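Local coordinates for protein lipase (Pelosinus fermentans, PDB 5AH0) that probably hydrolyses lipid ester bonds as a lipase of the alpha/beta-hydrolase clan, and also degrades the polyester poly(butylene adipate-co-terephthalate), at residues Leu277-Ile281 with Tyr282-Leu286; Asp356-Asp359 with Ala360-Ile363. All coordinates share one frame; numbering follows the deposited sequence.

Both interactions are local loops, in series along the chain, with centres about 16 Å apart. Interaction 1 (277-286) lies in the loop between strand 258-265 and helix 288-294, about 23 Å from the centre of the chain: its two ends are buried, while the bend between them reaches the surface. Interaction 2 (356-363), about 13 Å from that centre, is buried and follows strand 352-353 of the parallel sheet. Ring stacking and backbone bonds shape the first; carboxylates and one shared carbonyl shape the second. They meet through aliphatic groups, L277 CD1 lying 3.8 Å from M358 CE while L277 CG packs against I363 CG2.

Interaction 1: Leu277-Ile281 with Tyr282-Leu286; sequences LPHVI and YMTPL
L277 and L286 are bonded across the mouth of the loop, L286 N donating to L277 O over 2.8 Å. Their side chains run side by side in the same direction, CB of L277 being 4.0 Å from CB of L286, and both also rest on S185 of helix 173-190. P278 pairs with P285 in a single beta bridge that the backbones of the neighbouring residues close, and its own carbonyl is taken by S185. At H279 the backbone makes a nearly straight bond from its N to T284 O (2.7 Å, 174°), while its carbonyl oxygen accepts from M283 N four residues on. Residues 277-286 thus fold back on themselves, with one beta bridge at the base and an alpha-turn at the far end, M283 taking up left-handed backbone angles to complete the reversal. The imidazole ties the bend together from inside: with CG anti to the backbone N (chi1 -163°), the ring is carried back over the turn, and ND1 accepts from two successive amides, I281 N and, at 3.1 Å, Y282 N, both tilted out of the ring plane. Accepting both is consistent with a neutral ring protonated at NE2. The Y282 ring lies over one face of the imidazole in an offset stack, planes 8° apart and centroids separated by 4.4 Å, with CD2 of Y282 above the imidazole rim; L286 O sits at the imidazole edge, and P289 of helix 288-294 touches both aromatic residues. Beyond H279, V280 takes part through its carbonyl oxygen, 3.7 Å from CE of M283, whose chain bends back across the turn. I281 lays its CG2 branch over the rim of the same face of the Y282 ring that meets the imidazole, 3.5 Å from Y282 CD1.

Interaction 2: Asp356-Asp359 with Ala360-Ile363; sequences DHMD and ACGI
M358 and I363 meet first through the backbone: I363 N lies 2.9 Å from M358 O. The same oxygen also accepts from C361 N, the two donors arriving from opposite faces of the carbonyl plane. G362 N bonds to D359 O (2.9 Å). The bonds I363 N to M358 O and G362 N to D359 O together make a Schellman motif, with G362 at the position of positive phi (112°), where a CB would jam against the preceding carbonyl oxygen. Carboxylate bonds hold the start of the turn. D356 OD1 accepts from D359 N (3.0 Å) in an Asx motif, and D359 OD2 accepts from D356 N (2.9 Å), a reciprocal pair like that of a capping box, here at the start of a single helical turn rather than a regular helix. This compact turn carries H357, whose ND1 bonds to D315 and NE2 to S114, as expected for the catalytic triad of an alpha/beta hydrolase. D359 OD1 has a further partner in N366 N; an alanine in place of D359 would probably leave the amides of D356 and N366 without their acceptors and make the turn less rigid. Water 1 spans the turn, 2.8 Å from both D356 OD1 and I363 O. Apolar contacts complete the buried side: the M358 chain, bent at chi2 and chi3, brings CE to 4.1 Å from I363 CD1 and alongside C361 SG.

Interaction 1: Leu277-Ile281 with Tyr282-Leu286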
loop_
_atom_site.group_PDB
_atom_site.type_symbol
_atom_site.label_atom_id
_atom_site.label_comp_id
_atom_site.label_asym_id
_atom_site.label_seq_id
_atom_site.Cartn_x
_atom_site.Cartn_y
_atom_site.Cartn_z
ATOM N N LEU A 277 -12.261 -14.508 -2.801
ATOM C CA LEU A 277 -11.284 -14.811 -3.837
ATOM C C LEU A 277 -10.838 -16.271 -3.758
ATOM O O LEU A 277 -10.360 -16.726 -2.722
ATOM C CB LEU A 277 -10.070 -13.896 -3.713
ATOM C CG LEU A 277 -10.313 -12.391 -3.852
ATOM C CD1 LEU A 277 -9.014 -11.629 -3.697
ATOM C CD2 LEU A 277 -10.956 -12.079 -5.217
ATOM N N PRO A 278 -10.983 -17.010 -4.864
ATOM C CA PRO A 278 -10.584 -18.414 -4.833
ATOM C C PRO A 278 -9.135 -18.619 -5.237
ATOM O O PRO A 278 -8.555 -17.797 -5.953
ATOM C CB PRO A 278 -11.513 -19.051 -5.859
ATOM C CG PRO A 278 -11.684 -17.957 -6.902
ATOM C CD PRO A 278 -11.631 -16.643 -6.143
ATOM N N HIS A 279 -8.561 -19.718 -4.770
ATOM C CA HIS A 279 -7.335 -20.223 -5.354
ATOM C C HIS A 279 -7.675 -21.090 -6.571
ATOM O O HIS A 279 -8.385 -22.097 -6.466
ATOM C CB HIS A 279 -6.542 -21.007 -4.330
ATOM C CG HIS A 279 -5.117 -21.201 -4.716
ATOM N ND1 HIS A 279 -4.724 -22.142 -5.642
ATOM C CD2 HIS A 279 -3.990 -20.567 -4.320
ATOM C CE1 HIS A 279 -3.414 -22.087 -5.788
ATOM N NE2 HIS A 279 -2.946 -21.132 -5.005
ATOM N N VAL A 280 -7.211 -20.682 -7.740
ATOM C CA VAL A 280 -7.635 -21.345 -8.972
ATOM C C VAL A 280 -7.058 -22.762 -9.125
ATOM O O VAL A 280 -7.562 -23.568 -9.899
ATOM C CB VAL A 280 -7.276 -20.473 -10.190
ATOM C CG1 VAL A 280 -7.794 -21.079 -11.471
ATOM C CG2 VAL A 280 -7.876 -19.077 -10.018
ATOM N N ILE A 281 -6.031 -23.095 -8.353
ATOM C CA ILE A 281 -5.470 -24.444 -8.435
ATOM C C ILE A 281 -6.099 -25.351 -7.377
ATOM O O ILE A 281 -6.654 -26.398 -7.699
ATOM C CB ILE A 281 -3.921 -24.453 -8.270
ATOM C CG1 ILE A 281 -3.239 -23.861 -9.503
ATOM C CG2 ILE A 281 -3.403 -25.870 -8.069
ATOM C CD1 ILE A 281 -3.204 -22.368 -9.541
ATOM N N TYR A 282 -6.049 -24.929 -6.124
ATOM C CA TYR A 282 -6.480 -25.791 -5.024
ATOM C C TYR A 282 -7.982 -25.785 -4.754
ATOM O O TYR A 282 -8.479 -26.630 -4.004
ATOM C CB TYR A 282 -5.740 -25.401 -3.749
ATOM C CG TYR A 282 -4.248 -25.471 -3.922
ATOM C CD1 TYR A 282 -3.669 -26.492 -4.670
ATOM C CD2 TYR A 282 -3.408 -24.529 -3.329
ATOM C CE1 TYR A 282 -2.303 -26.571 -4.838
ATOM C CE2 TYR A 282 -2.026 -24.607 -3.477
ATOM C CZ TYR A 282 -1.484 -25.628 -4.236
ATOM O OH TYR A 282 -0.117 -25.715 -4.406
ATOM N N MET A 283 -8.689 -24.815 -5.330
ATOM C CA MET A 283 -10.121 -24.651 -5.088
ATOM C C MET A 283 -10.366 -24.410 -3.604
ATOM O O MET A 283 -11.393 -24.792 -3.062
ATOM C CB MET A 283 -10.904 -25.868 -5.585
ATOM C CG MET A 283 -10.624 -26.253 -7.039
ATOM S SD MET A 283 -11.645 -25.432 -8.284
ATOM C CE MET A 283 -10.952 -23.781 -8.367
ATOM N N THR A 284 -9.371 -23.834 -2.944
ATOM C CA THR A 284 -9.518 -23.315 -1.598
ATOM C C THR A 284 -9.704 -21.799 -1.669
ATOM O O THR A 284 -9.633 -21.204 -2.758
ATOM C CB THR A 284 -8.287 -23.643 -0.738
ATOM O OG1 THR A 284 -7.161 -22.908 -1.231
ATOM C CG2 THR A 284 -7.990 -25.120 -0.771
ATOM N N PRO A 285 -9.916 -21.149 -0.522
ATOM C CA PRO A 285 -9.775 -19.680 -0.596
ATOM C C PRO A 285 -8.354 -19.304 -1.073
ATOM O O PRO A 285 -7.429 -20.070 -0.778
ATOM C CB PRO A 285 -10.018 -19.232 0.843
ATOM C CG PRO A 285 -10.959 -20.290 1.399
ATOM C CD PRO A 285 -10.464 -21.600 0.768
ATOM N N LEU A 286 -8.188 -18.177 -1.776
ATOM C CA LEU A 286 -6.880 -17.751 -2.286
ATOM C C LEU A 286 -5.807 -17.736 -1.204
ATOM O O LEU A 286 -4.709 -18.226 -1.409
ATOM C CB LEU A 286 -6.971 -16.348 -2.916
ATOM C CG LEU A 286 -5.672 -15.720 -3.447
ATOM C CD1 LEU A 286 -5.052 -16.624 -4.510
ATOM C CD2 LEU A 286 -5.902 -14.339 -4.054
#

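Interaction 2: Asp356-Asp359 with Ala360-Ile363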
loop_
_atom_site.group_PDB
_atom_site.type_symbol
_atom_site.label_atom_id
_atom_site.label_comp_id
_atom_site.label_asym_id
_atom_site.label_seq_id
_atom_site.Cartn_x
_atom_site.Cartn_y
_atom_site.Cartn_z
ATOM N N ASP A 356 -9.207 -11.455 7.507
ATOM C CA ASP A 356 -8.016 -11.741 6.708
ATOM C C ASP A 356 -7.656 -10.536 5.828
ATOM O O ASP A 356 -8.313 -9.489 5.883
ATOM C CB ASP A 356 -8.146 -13.041 5.878
ATOM C CG ASP A 356 -9.196 -12.981 4.763
ATOM O OD1 ASP A 356 -9.336 -11.958 4.050
ATOM O OD2 ASP A 356 -9.867 -14.026 4.565
ATOM N N HIS A 357 -6.602 -10.681 5.035
ATOM C CA HIS A 357 -6.031 -9.542 4.329
ATOM C C HIS A 357 -6.985 -8.842 3.363
ATOM O O HIS A 357 -7.035 -7.612 3.326
ATOM C CB HIS A 357 -4.797 -9.986 3.560
ATOM C CG HIS A 357 -3.879 -8.866 3.200
ATOM N ND1 HIS A 357 -3.156 -8.171 4.144
ATOM C CD2 HIS A 357 -3.548 -8.335 2.000
ATOM C CE1 HIS A 357 -2.417 -7.259 3.539
ATOM N NE2 HIS A 357 -2.637 -7.335 2.237
ATOM N N MET A 358 -7.738 -9.617 2.584
ATOM C CA MET A 358 -8.667 -9.019 1.629
ATOM C C MET A 358 -9.951 -8.570 2.300
ATOM O O MET A 358 -10.609 -7.652 1.803
ATOM C CB MET A 358 -8.994 -9.987 0.495
ATOM C CG MET A 358 -7.767 -10.461 -0.260
ATOM S SD MET A 358 -6.778 -9.066 -0.794
ATOM C CE MET A 358 -7.786 -8.429 -2.126
ATOM N N ASP A 359 -10.298 -9.217 3.419
ATOM C CA ASP A 359 -11.422 -8.791 4.243
ATOM C C ASP A 359 -11.268 -7.302 4.552
ATOM O O ASP A 359 -12.236 -6.538 4.534
ATOM C CB ASP A 359 -11.491 -9.568 5.576
ATOM C CG ASP A 359 -12.123 -10.978 5.453
ATOM O OD1 ASP A 359 -12.954 -11.214 4.543
ATOM O OD2 ASP A 359 -11.800 -11.845 6.316
ATOM N N ALA A 360 -10.026 -6.904 4.813
ATOM C CA ALA A 360 -9.737 -5.608 5.395
ATOM C C ALA A 360 -10.039 -4.473 4.444
ATOM O O ALA A 360 -10.333 -3.361 4.892
ATOM C CB ALA A 360 -8.281 -5.543 5.841
ATOM N N CYS A 361 -9.983 -4.744 3.141
ATOM C CA CYS A 361 -10.335 -3.707 2.171
ATOM C C CYS A 361 -11.703 -3.998 1.553
ATOM O O CYS A 361 -12.111 -3.345 0.607
ATOM C CB CYS A 361 -9.261 -3.562 1.083
ATOM S SG CYS A 361 -8.949 -5.024 0.031
ATOM N N GLY A 362 -12.411 -4.988 2.080
ATOM C CA GLY A 362 -13.825 -5.135 1.759
ATOM C C GLY A 362 -14.252 -6.341 0.940
ATOM O O GLY A 362 -15.395 -6.425 0.499
ATOM N N ILE A 363 -13.341 -7.280 0.756
ATOM C CA ILE A 363 -13.581 -8.453 -0.068
ATOM C C ILE A 363 -13.423 -9.731 0.760
ATOM O O ILE A 363 -12.324 -10.051 1.230
ATOM C CB ILE A 363 -12.602 -8.474 -1.249
ATOM C CG1 ILE A 363 -12.742 -7.186 -2.060
ATOM C CG2 ILE A 363 -12.827 -9.676 -2.121
ATOM C CD1 ILE A 363 -11.518 -6.874 -2.929
HETATM O O HOH W 1 -10.973 -12.374 1.870
#